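Local coordinates for aminopeptidase-like protein (Chaetomium thermophilum, PDB 5JM6) that probably works as a zinc-dependent aminopeptidase of the M18 family, built as a dodecamer and linked to the Cvt pathway of selective autophagy, at residues P66-V71 with G132-L137; V72-Q77 with C310-F315. All coordinates share one frame; numbering follows the deposited sequence.

Contact 1: residues P66-V71 with G132-L137; sequences PTVFHV and GHIDAL. With ZN (zinc ion), chain H.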
ATOM      1  N   PRO A  66     -43.971  -4.093  22.967  1.00 34.76           N
ATOM      2  CA  PRO A  66     -42.729  -4.231  22.198  1.00 32.55           C
ATOM      3  C   PRO A  66     -42.777  -3.708  20.763  1.00 34.13           C
ATOM      4  O   PRO A  66     -41.720  -3.470  20.178  1.00 34.45           O
ATOM      5  CB  PRO A  66     -42.484  -5.746  22.203  1.00 38.01           C
ATOM      6  CG  PRO A  66     -43.676  -6.373  22.921  1.00 38.54           C
ATOM      7  CD  PRO A  66     -44.747  -5.341  22.949  1.00 34.10           C
ATOM      8  N   THR A  67     -43.966  -3.564  20.190  1.00 29.91           N
ATOM      9  CA  THR A  67     -44.074  -3.147  18.796  1.00 30.13           C
ATOM     10  C   THR A  67     -44.876  -1.862  18.681  1.00 32.76           C
ATOM     11  O   THR A  67     -45.594  -1.483  19.606  1.00 37.30           O
ATOM     12  CB  THR A  67     -44.726  -4.235  17.918  1.00 35.02           C
ATOM     13  OG1 THR A  67     -46.139  -4.273  18.159  1.00 35.00           O
ATOM     14  CG2 THR A  67     -44.119  -5.599  18.217  1.00 34.01           C
ATOM     15  N   VAL A  68     -44.742  -1.191  17.544  1.00 35.28           N
ATOM     16  CA  VAL A  68     -45.426   0.074  17.331  1.00 32.35           C
ATOM     17  C   VAL A  68     -46.946  -0.119  17.410  1.00 35.49           C
ATOM     18  O   VAL A  68     -47.669   0.783  17.833  1.00 34.42           O
ATOM     19  CB  VAL A  68     -45.007   0.710  15.977  1.00 26.23           C
ATOM     20  CG1 VAL A  68     -45.545  -0.086  14.796  1.00 31.71           C
ATOM     21  CG2 VAL A  68     -45.446   2.158  15.901  1.00 29.45           C
ATOM     22  N   PHE A  69     -47.425  -1.310  17.055  1.00 34.25           N
ATOM     23  CA  PHE A  69     -48.856  -1.600  17.111  1.00 33.55           C
ATOM     24  C   PHE A  69     -49.352  -1.759  18.542  1.00 37.00           C
ATOM     25  O   PHE A  69     -50.507  -1.457  18.838  1.00 39.80           O
ATOM     26  CB  PHE A  69     -49.180  -2.856  16.308  1.00 34.43           C
ATOM     27  CG  PHE A  69     -48.736  -2.782  14.885  1.00 33.36           C
ATOM     28  CD1 PHE A  69     -49.355  -1.917  14.000  1.00 36.40           C
ATOM     29  CD2 PHE A  69     -47.691  -3.566  14.434  1.00 29.20           C
ATOM     30  CE1 PHE A  69     -48.943  -1.840  12.687  1.00 34.67           C
ATOM     31  CE2 PHE A  69     -47.276  -3.496  13.122  1.00 31.09           C
ATOM     32  CZ  PHE A  69     -47.901  -2.632  12.248  1.00 32.04           C
ATOM     33  N   HIS A  70     -48.489  -2.240  19.428  1.00 31.80           N
ATOM     34  CA  HIS A  70     -48.855  -2.317  20.833  1.00 32.44           C
ATOM     35  C   HIS A  70     -48.916  -0.922  21.442  1.00 34.00           C
ATOM     36  O   HIS A  70     -49.761  -0.646  22.291  1.00 39.81           O
ATOM     37  CB  HIS A  70     -47.873  -3.193  21.608  1.00 33.31           C
ATOM     38  CG  HIS A  70     -48.011  -4.653  21.314  1.00 34.27           C
ATOM     39  ND1 HIS A  70     -47.425  -5.251  20.219  1.00 32.30           N
ATOM     40  CD2 HIS A  70     -48.683  -5.633  21.963  1.00 34.85           C
ATOM     41  CE1 HIS A  70     -47.721  -6.538  20.211  1.00 37.40           C
ATOM     42  NE2 HIS A  70     -48.485  -6.796  21.258  1.00 36.69           N
ATOM     43  N   VAL A  71     -48.032  -0.039  20.993  1.00 28.94           N
ATOM     44  CA  VAL A  71     -47.964   1.305  21.550  1.00 31.87           C
ATOM     45  C   VAL A  71     -49.238   2.099  21.270  1.00 33.26           C
ATOM     46  O   VAL A  71     -49.777   2.745  22.167  1.00 34.60           O
ATOM     47  CB  VAL A  71     -46.745   2.071  21.011  1.00 32.92           C
ATOM     48  CG1 VAL A  71     -46.768   3.518  21.484  1.00 22.72           C
ATOM     49  CG2 VAL A  71     -45.474   1.385  21.459  1.00 29.32           C
ATOM     50  N   GLY A 132     -43.636  13.206  18.013  1.00 32.07           N
ATOM     51  CA  GLY A 132     -42.607  12.219  18.282  1.00 31.28           C
ATOM     52  C   GLY A 132     -42.844  10.992  17.426  1.00 33.31           C
ATOM     53  O   GLY A 132     -43.853  10.914  16.724  1.00 35.04           O
ATOM     54  N   HIS A 133     -41.922  10.033  17.469  1.00 34.59           N
ATOM     55  CA  HIS A 133     -42.111   8.788  16.730  1.00 36.13           C
ATOM     56  C   HIS A 133     -42.104   7.584  17.665  1.00 33.57           C
ATOM     57  O   HIS A 133     -41.369   7.552  18.641  1.00 35.63           O
ATOM     58  CB  HIS A 133     -41.049   8.631  15.635  1.00 42.73           C
ATOM     59  CG  HIS A 133     -39.660   8.386  16.142  1.00 50.93           C
ATOM     60  ND1 HIS A 133     -39.128   7.120  16.270  1.00 53.41           N
ATOM     61  CD2 HIS A 133     -38.677   9.244  16.502  1.00 57.71           C
ATOM     62  CE1 HIS A 133     -37.888   7.208  16.712  1.00 57.19           C
ATOM     63  NE2 HIS A 133     -37.588   8.486  16.861  1.00 64.13           N
ATOM     64  N   ILE A 134     -43.011   6.643  17.427  1.00 33.13           N
ATOM     65  CA  ILE A 134     -43.066   5.423  18.227  1.00 34.52           C
ATOM     66  C   ILE A 134     -42.527   4.151  17.557  1.00 34.35           C
ATOM     67  O   ILE A 134     -42.665   3.060  18.110  1.00 37.71           O
ATOM     68  CB  ILE A 134     -44.491   5.166  18.729  1.00 30.03           C
ATOM     69  CG1 ILE A 134     -45.497   5.268  17.590  1.00 29.66           C
ATOM     70  CG2 ILE A 134     -44.841   6.171  19.813  1.00 27.77           C
ATOM     71  CD1 ILE A 134     -46.885   4.853  18.003  1.00 29.13           C
ATOM     72  N   ASP A 135     -41.975   4.265  16.354  1.00 37.01           N
ATOM     73  CA  ASP A 135     -41.260   3.130  15.778  1.00 42.83           C
ATOM     74  C   ASP A 135     -39.878   3.035  16.413  1.00 47.62           C
ATOM     75  O   ASP A 135     -39.340   4.032  16.893  1.00 46.95           O
ATOM     76  CB  ASP A 135     -41.132   3.257  14.261  1.00 48.97           C
ATOM     77  CG  ASP A 135     -40.135   4.318  13.852  1.00 53.87           C
ATOM     78  OD1 ASP A 135     -40.252   5.461  14.341  1.00 53.87           O
ATOM     79  OD2 ASP A 135     -39.228   4.005  13.053  1.00 57.05           O
ATOM     80  N   ALA A 136     -39.291   1.847  16.387  1.00 49.44           N
ATOM     81  CA  ALA A 136     -37.963   1.620  16.936  1.00 48.05           C
ATOM     82  C   ALA A 136     -37.206   0.670  16.031  1.00 45.72           C
ATOM     83  O   ALA A 136     -37.814  -0.061  15.275  1.00 53.32           O
ATOM     84  CB  ALA A 136     -38.065   1.046  18.331  1.00 43.63           C
ATOM     85  N   LEU A 137     -35.882   0.669  16.101  1.00 53.91           N
ATOM     86  CA  LEU A 137     -35.117  -0.234  15.260  1.00 54.70           C
ATOM     87  C   LEU A 137     -35.544  -1.630  15.644  1.00 49.37           C
ATOM     88  O   LEU A 137     -35.591  -1.962  16.815  1.00 50.70           O
ATOM     89  CB  LEU A 137     -33.622  -0.058  15.499  1.00 52.80           C
ATOM     90  CG  LEU A 137     -32.936   1.052  14.710  1.00 57.89           C
ATOM     91  CD1 LEU A 137     -33.462   2.402  15.155  1.00 57.38           C
ATOM     92  CD2 LEU A 137     -31.441   0.979  14.928  1.00 60.17           C
TER
HETATM   93 ZN    ZN H 602     -35.592   9.102  17.283  1.00 71.99          ZN
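I134 lies against two valines, V68 and V71, set one helical turn apart in the first turn of helix 68-81, and the way the three branched side chains are turned decides how they fit. V68 meets I134 crosswise, at about a right angle: its CG2 methyl comes 3.5 Å from I134 CG1. V71 instead runs past the isoleucine in the opposite direction, its CG1 lying 3.7 Å from I134 CG2. That methyl stands anti to the backbone N of V71 (chi1 174°), which turns it to the isoleucine. The end of I134 serves both valines, since CD1 is 3.7 Å from V68 CG2 and equally far from V71 CG1. All three residues are buried, and the join between the segments is apolar.

The residues flanking I134 turn to the metal centre. H133 binds zinc through NE2 at 2.1 Å, with D306 and D391 completing the site, while its ND1 donates to D135 OD1 at 2.8 Å. The carboxylate oxygen is met from above its plane, and the bond is bent, with an N-H...O angle of 132°. This is a His-carboxylate hydrogen bond in which a second-shell aspartate helps fix the rotation of a metal ligand; Y161 and the backbone N of E339 hold D135 in turn. The contact thus seats the start of helix 68-81 on the loop just after strand 127-133, a strand paired with 330-336 in the mixed sheet, while helix 305-320 brings S311 against I134 and K308 against V71.

Contact 2: residues V72-Q77 with C310-F315; sequences VDYCKQ and CSWAAF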
ATOM      1  N   VAL A  72     -49.727   2.042  20.036  1.00 30.21           N
ATOM      2  CA  VAL A  72     -50.961   2.743  19.699  1.00 33.89           C
ATOM      3  C   VAL A  72     -52.141   2.135  20.455  1.00 34.02           C
ATOM      4  O   VAL A  72     -53.017   2.856  20.931  1.00 33.13           O
ATOM      5  CB  VAL A  72     -51.226   2.726  18.181  1.00 33.00           C
ATOM      6  CG1 VAL A  72     -52.684   3.043  17.874  1.00 27.14           C
ATOM      7  CG2 VAL A  72     -50.314   3.720  17.487  1.00 27.60           C
ATOM      8  N   ASP A  73     -52.144   0.813  20.594  1.00 32.34           N
ATOM      9  CA  ASP A  73     -53.198   0.140  21.344  1.00 33.53           C
ATOM     10  C   ASP A  73     -53.161   0.541  22.819  1.00 34.98           C
ATOM     11  O   ASP A  73     -54.202   0.672  23.461  1.00 35.63           O
ATOM     12  CB  ASP A  73     -53.075  -1.377  21.202  1.00 39.83           C
ATOM     13  CG  ASP A  73     -54.212  -2.117  21.874  1.00 42.97           C
ATOM     14  OD1 ASP A  73     -55.359  -2.004  21.392  1.00 48.78           O
ATOM     15  OD2 ASP A  73     -53.961  -2.813  22.880  1.00 47.78           O
ATOM     16  N   TYR A  74     -51.955   0.741  23.344  1.00 36.64           N
ATOM     17  CA  TYR A  74     -51.761   1.182  24.724  1.00 28.53           C
ATOM     18  C   TYR A  74     -52.309   2.590  24.923  1.00 32.17           C
ATOM     19  O   TYR A  74     -53.038   2.857  25.877  1.00 35.62           O
ATOM     20  CB  TYR A  74     -50.273   1.123  25.087  1.00 31.66           C
ATOM     21  CG  TYR A  74     -49.868   1.794  26.389  1.00 32.94           C
ATOM     22  CD1 TYR A  74     -49.590   3.157  26.439  1.00 32.15           C
ATOM     23  CD2 TYR A  74     -49.721   1.056  27.557  1.00 28.06           C
ATOM     24  CE1 TYR A  74     -49.207   3.769  27.620  1.00 30.72           C
ATOM     25  CE2 TYR A  74     -49.335   1.660  28.742  1.00 34.37           C
ATOM     26  CZ  TYR A  74     -49.079   3.015  28.768  1.00 35.33           C
ATOM     27  OH  TYR A  74     -48.694   3.620  29.945  1.00 32.20           O
ATOM     28  N   CYS A  75     -51.939   3.489  24.019  1.00 35.00           N
ATOM     29  CA  CYS A  75     -52.399   4.869  24.081  1.00 35.94           C
ATOM     30  C   CYS A  75     -53.904   4.944  23.886  1.00 38.69           C
ATOM     31  O   CYS A  75     -54.586   5.738  24.533  1.00 35.74           O
ATOM     32  CB  CYS A  75     -51.690   5.717  23.027  1.00 36.76           C
ATOM     33  SG  CYS A  75     -49.898   5.784  23.220  1.00 37.55           S
ATOM     34  N   LYS A  76     -54.416   4.108  22.994  1.00 40.73           N
ATOM     35  CA  LYS A  76     -55.828   4.143  22.653  1.00 37.36           C
ATOM     36  C   LYS A  76     -56.687   3.709  23.843  1.00 34.12           C
ATOM     37  O   LYS A  76     -57.750   4.279  24.082  1.00 33.57           O
ATOM     38  CB  LYS A  76     -56.100   3.263  21.428  1.00 30.46           C
ATOM     39  CG  LYS A  76     -57.525   3.325  20.927  1.00 40.81           C
ATOM     40  CD  LYS A  76     -57.723   2.509  19.659  1.00 42.36           C
ATOM     41  CE  LYS A  76     -59.196   2.495  19.281  1.00 46.94           C
ATOM     42  NZ  LYS A  76     -59.501   1.664  18.085  1.00 54.08           N
ATOM     43  N   GLN A  77     -56.214   2.728  24.605  1.00 34.44           N
ATOM     44  CA  GLN A  77     -56.960   2.263  25.773  1.00 36.08           C
ATOM     45  C   GLN A  77     -56.921   3.266  26.923  1.00 37.88           C
ATOM     46  O   GLN A  77     -57.881   3.376  27.681  1.00 41.35           O
ATOM     47  CB  GLN A  77     -56.436   0.911  26.261  1.00 41.97           C
ATOM     48  CG  GLN A  77     -56.592  -0.233  25.273  1.00 48.78           C
ATOM     49  CD  GLN A  77     -56.121  -1.555  25.848  1.00 55.20           C
ATOM     50  OE1 GLN A  77     -55.800  -1.649  27.034  1.00 58.96           O
ATOM     51  NE2 GLN A  77     -56.077  -2.585  25.011  1.00 58.43           N
ATOM     52  N   CYS A 310     -39.527   9.664  24.605  1.00 41.10           N
ATOM     53  CA  CYS A 310     -40.070  11.014  24.443  1.00 38.35           C
ATOM     54  C   CYS A 310     -41.554  10.970  24.097  1.00 36.98           C
ATOM     55  O   CYS A 310     -42.324  11.826  24.531  1.00 35.11           O
ATOM     56  CB  CYS A 310     -39.312  11.798  23.369  1.00 42.12           C
ATOM     57  SG  CYS A 310     -37.659  12.353  23.847  1.00 58.29           S
ATOM     58  N   SER A 311     -41.953   9.969  23.319  1.00 37.47           N
ATOM     59  CA  SER A 311     -43.354   9.816  22.952  1.00 31.81           C
ATOM     60  C   SER A 311     -44.219   9.522  24.170  1.00 35.97           C
ATOM     61  O   SER A 311     -45.266  10.141  24.356  1.00 36.27           O
ATOM     62  CB  SER A 311     -43.524   8.709  21.914  1.00 31.76           C
ATOM     63  OG  SER A 311     -42.988   9.099  20.663  1.00 34.94           O
ATOM     64  N   TRP A 312     -43.783   8.580  25.002  1.00 35.38           N
ATOM     65  CA  TRP A 312     -44.566   8.202  26.172  1.00 32.49           C
ATOM     66  C   TRP A 312     -44.719   9.372  27.136  1.00 30.45           C
ATOM     67  O   TRP A 312     -45.796   9.588  27.690  1.00 31.66           O
ATOM     68  CB  TRP A 312     -43.934   7.013  26.892  1.00 32.14           C
ATOM     69  CG  TRP A 312     -44.771   6.504  28.019  1.00 33.42           C
ATOM     70  CD1 TRP A 312     -45.851   5.677  27.929  1.00 30.55           C
ATOM     71  CD2 TRP A 312     -44.598   6.791  29.410  1.00 28.23           C
ATOM     72  NE1 TRP A 312     -46.364   5.430  29.181  1.00 29.49           N
ATOM     73  CE2 TRP A 312     -45.611   6.103  30.108  1.00 31.76           C
ATOM     74  CE3 TRP A 312     -43.686   7.564  30.135  1.00 27.12           C
ATOM     75  CZ2 TRP A 312     -45.736   6.163  31.493  1.00 34.27           C
ATOM     76  CZ3 TRP A 312     -43.812   7.623  31.510  1.00 31.64           C
ATOM     77  CH2 TRP A 312     -44.829   6.926  32.175  1.00 32.44           C
ATOM     78  N   ALA A 313     -43.645  10.129  27.328  1.00 33.22           N
ATOM     79  CA  ALA A 313     -43.679  11.285  28.217  1.00 34.07           C
ATOM     80  C   ALA A 313     -44.596  12.372  27.665  1.00 35.58           C
ATOM     81  O   ALA A 313     -45.297  13.047  28.420  1.00 32.82           O
ATOM     82  CB  ALA A 313     -42.278  11.829  28.439  1.00 33.34           C
ATOM     83  N   ALA A 314     -44.587  12.538  26.344  1.00 34.82           N
ATOM     84  CA  ALA A 314     -45.473  13.496  25.690  1.00 33.81           C
ATOM     85  C   ALA A 314     -46.927  13.079  25.871  1.00 36.35           C
ATOM     86  O   ALA A 314     -47.778  13.894  26.225  1.00 38.71           O
ATOM     87  CB  ALA A 314     -45.130  13.618  24.215  1.00 29.26           C
ATOM     88  N   PHE A 315     -47.198  11.800  25.626  1.00 30.86           N
ATOM     89  CA  PHE A 315     -48.527  11.233  25.813  1.00 28.41           C
ATOM     90  C   PHE A 315     -49.021  11.451  27.242  1.00 34.89           C
ATOM     91  O   PHE A 315     -50.143  11.910  27.453  1.00 29.79           O
ATOM     92  CB  PHE A 315     -48.514   9.741  25.466  1.00 33.90           C
ATOM     93  CG  PHE A 315     -49.819   9.036  25.721  1.00 33.32           C
ATOM     94  CD1 PHE A 315     -50.879   9.163  24.839  1.00 33.00           C
ATOM     95  CD2 PHE A 315     -49.973   8.224  26.832  1.00 31.21           C
ATOM     96  CE1 PHE A 315     -52.075   8.507  25.071  1.00 36.71           C
ATOM     97  CE2 PHE A 315     -51.164   7.563  27.067  1.00 40.79           C
ATOM     98  CZ  PHE A 315     -52.216   7.706  26.187  1.00 40.52           C
TER
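C75 and F315 form the close-packed part of this contact between two nearly parallel helices. The sulfur of C75 sits over one face of the phenyl ring, with SG 3.9 Å from the centroid of F315 and only 13° off the ring normal, a Cys sulfur-aromatic contact. CB of the same cysteine comes within 3.5 Å of F315 CE1. The phenylalanine reaches across because its CG is anti to the backbone N (chi1 176°), so that the ring projects from one helix to the backbone of the other, where F315 CZ lies 3.5 Å from C75 CA. Such a ring spans much of the 12.0 Å between the axes of the short segments.

Within these two segments, Y74 marks the looser, partly exposed side. Its ring meets the five-membered ring of W312 obliquely, the planes inclined at 46° and Y74 CE1 3.9 Å from W312 CD1, while CE1 of Y74 is a distant 4.3 Å from F315 CE2. The one polar link here is W312 NE1 donating to Y74 OH over 3.0 Å, almost straight and in the indole plane. The same hydroxyl is also bonded to NZ of K78, one turn further along the helix, and F61 of helix 55-64 stacks on W312 and meets the Y74 ring as well. A leucine here in place of W312 would probably leave Y74 OH with K78 but without its indole donor, and F61 without the flat partner it stacks on.

Y58 of helix 55-64 meets the indole at a steep angle, and P496 of helix 495-514 touches it too. Helix 305-320 lies between helices 68-81 and 495-514, with S311 and A314 packed on strand 330-336 of the central mixed sheet.

Overall arrangement
Contacts 1 and 2 follow one another along helix 68-81, their centres 10 Å apart: its first turn meets the loop just after strand 127-133, and its next turns meet helix 305-320. The segments alternate in sequence, in the order 66-71, 72-77, 132-137 and 310-315. The two contacts also touch directly. I134 packs on both V72 and S311, and S311 OG probably hydrogen-bonds to the backbone O of H133. One helix is thereby fitted both to the edge of the zinc site and to the helix whose start carries the zinc ligand D306, tying sequence-distant parts of the M18 metallopeptidase fold together beside its metal centre.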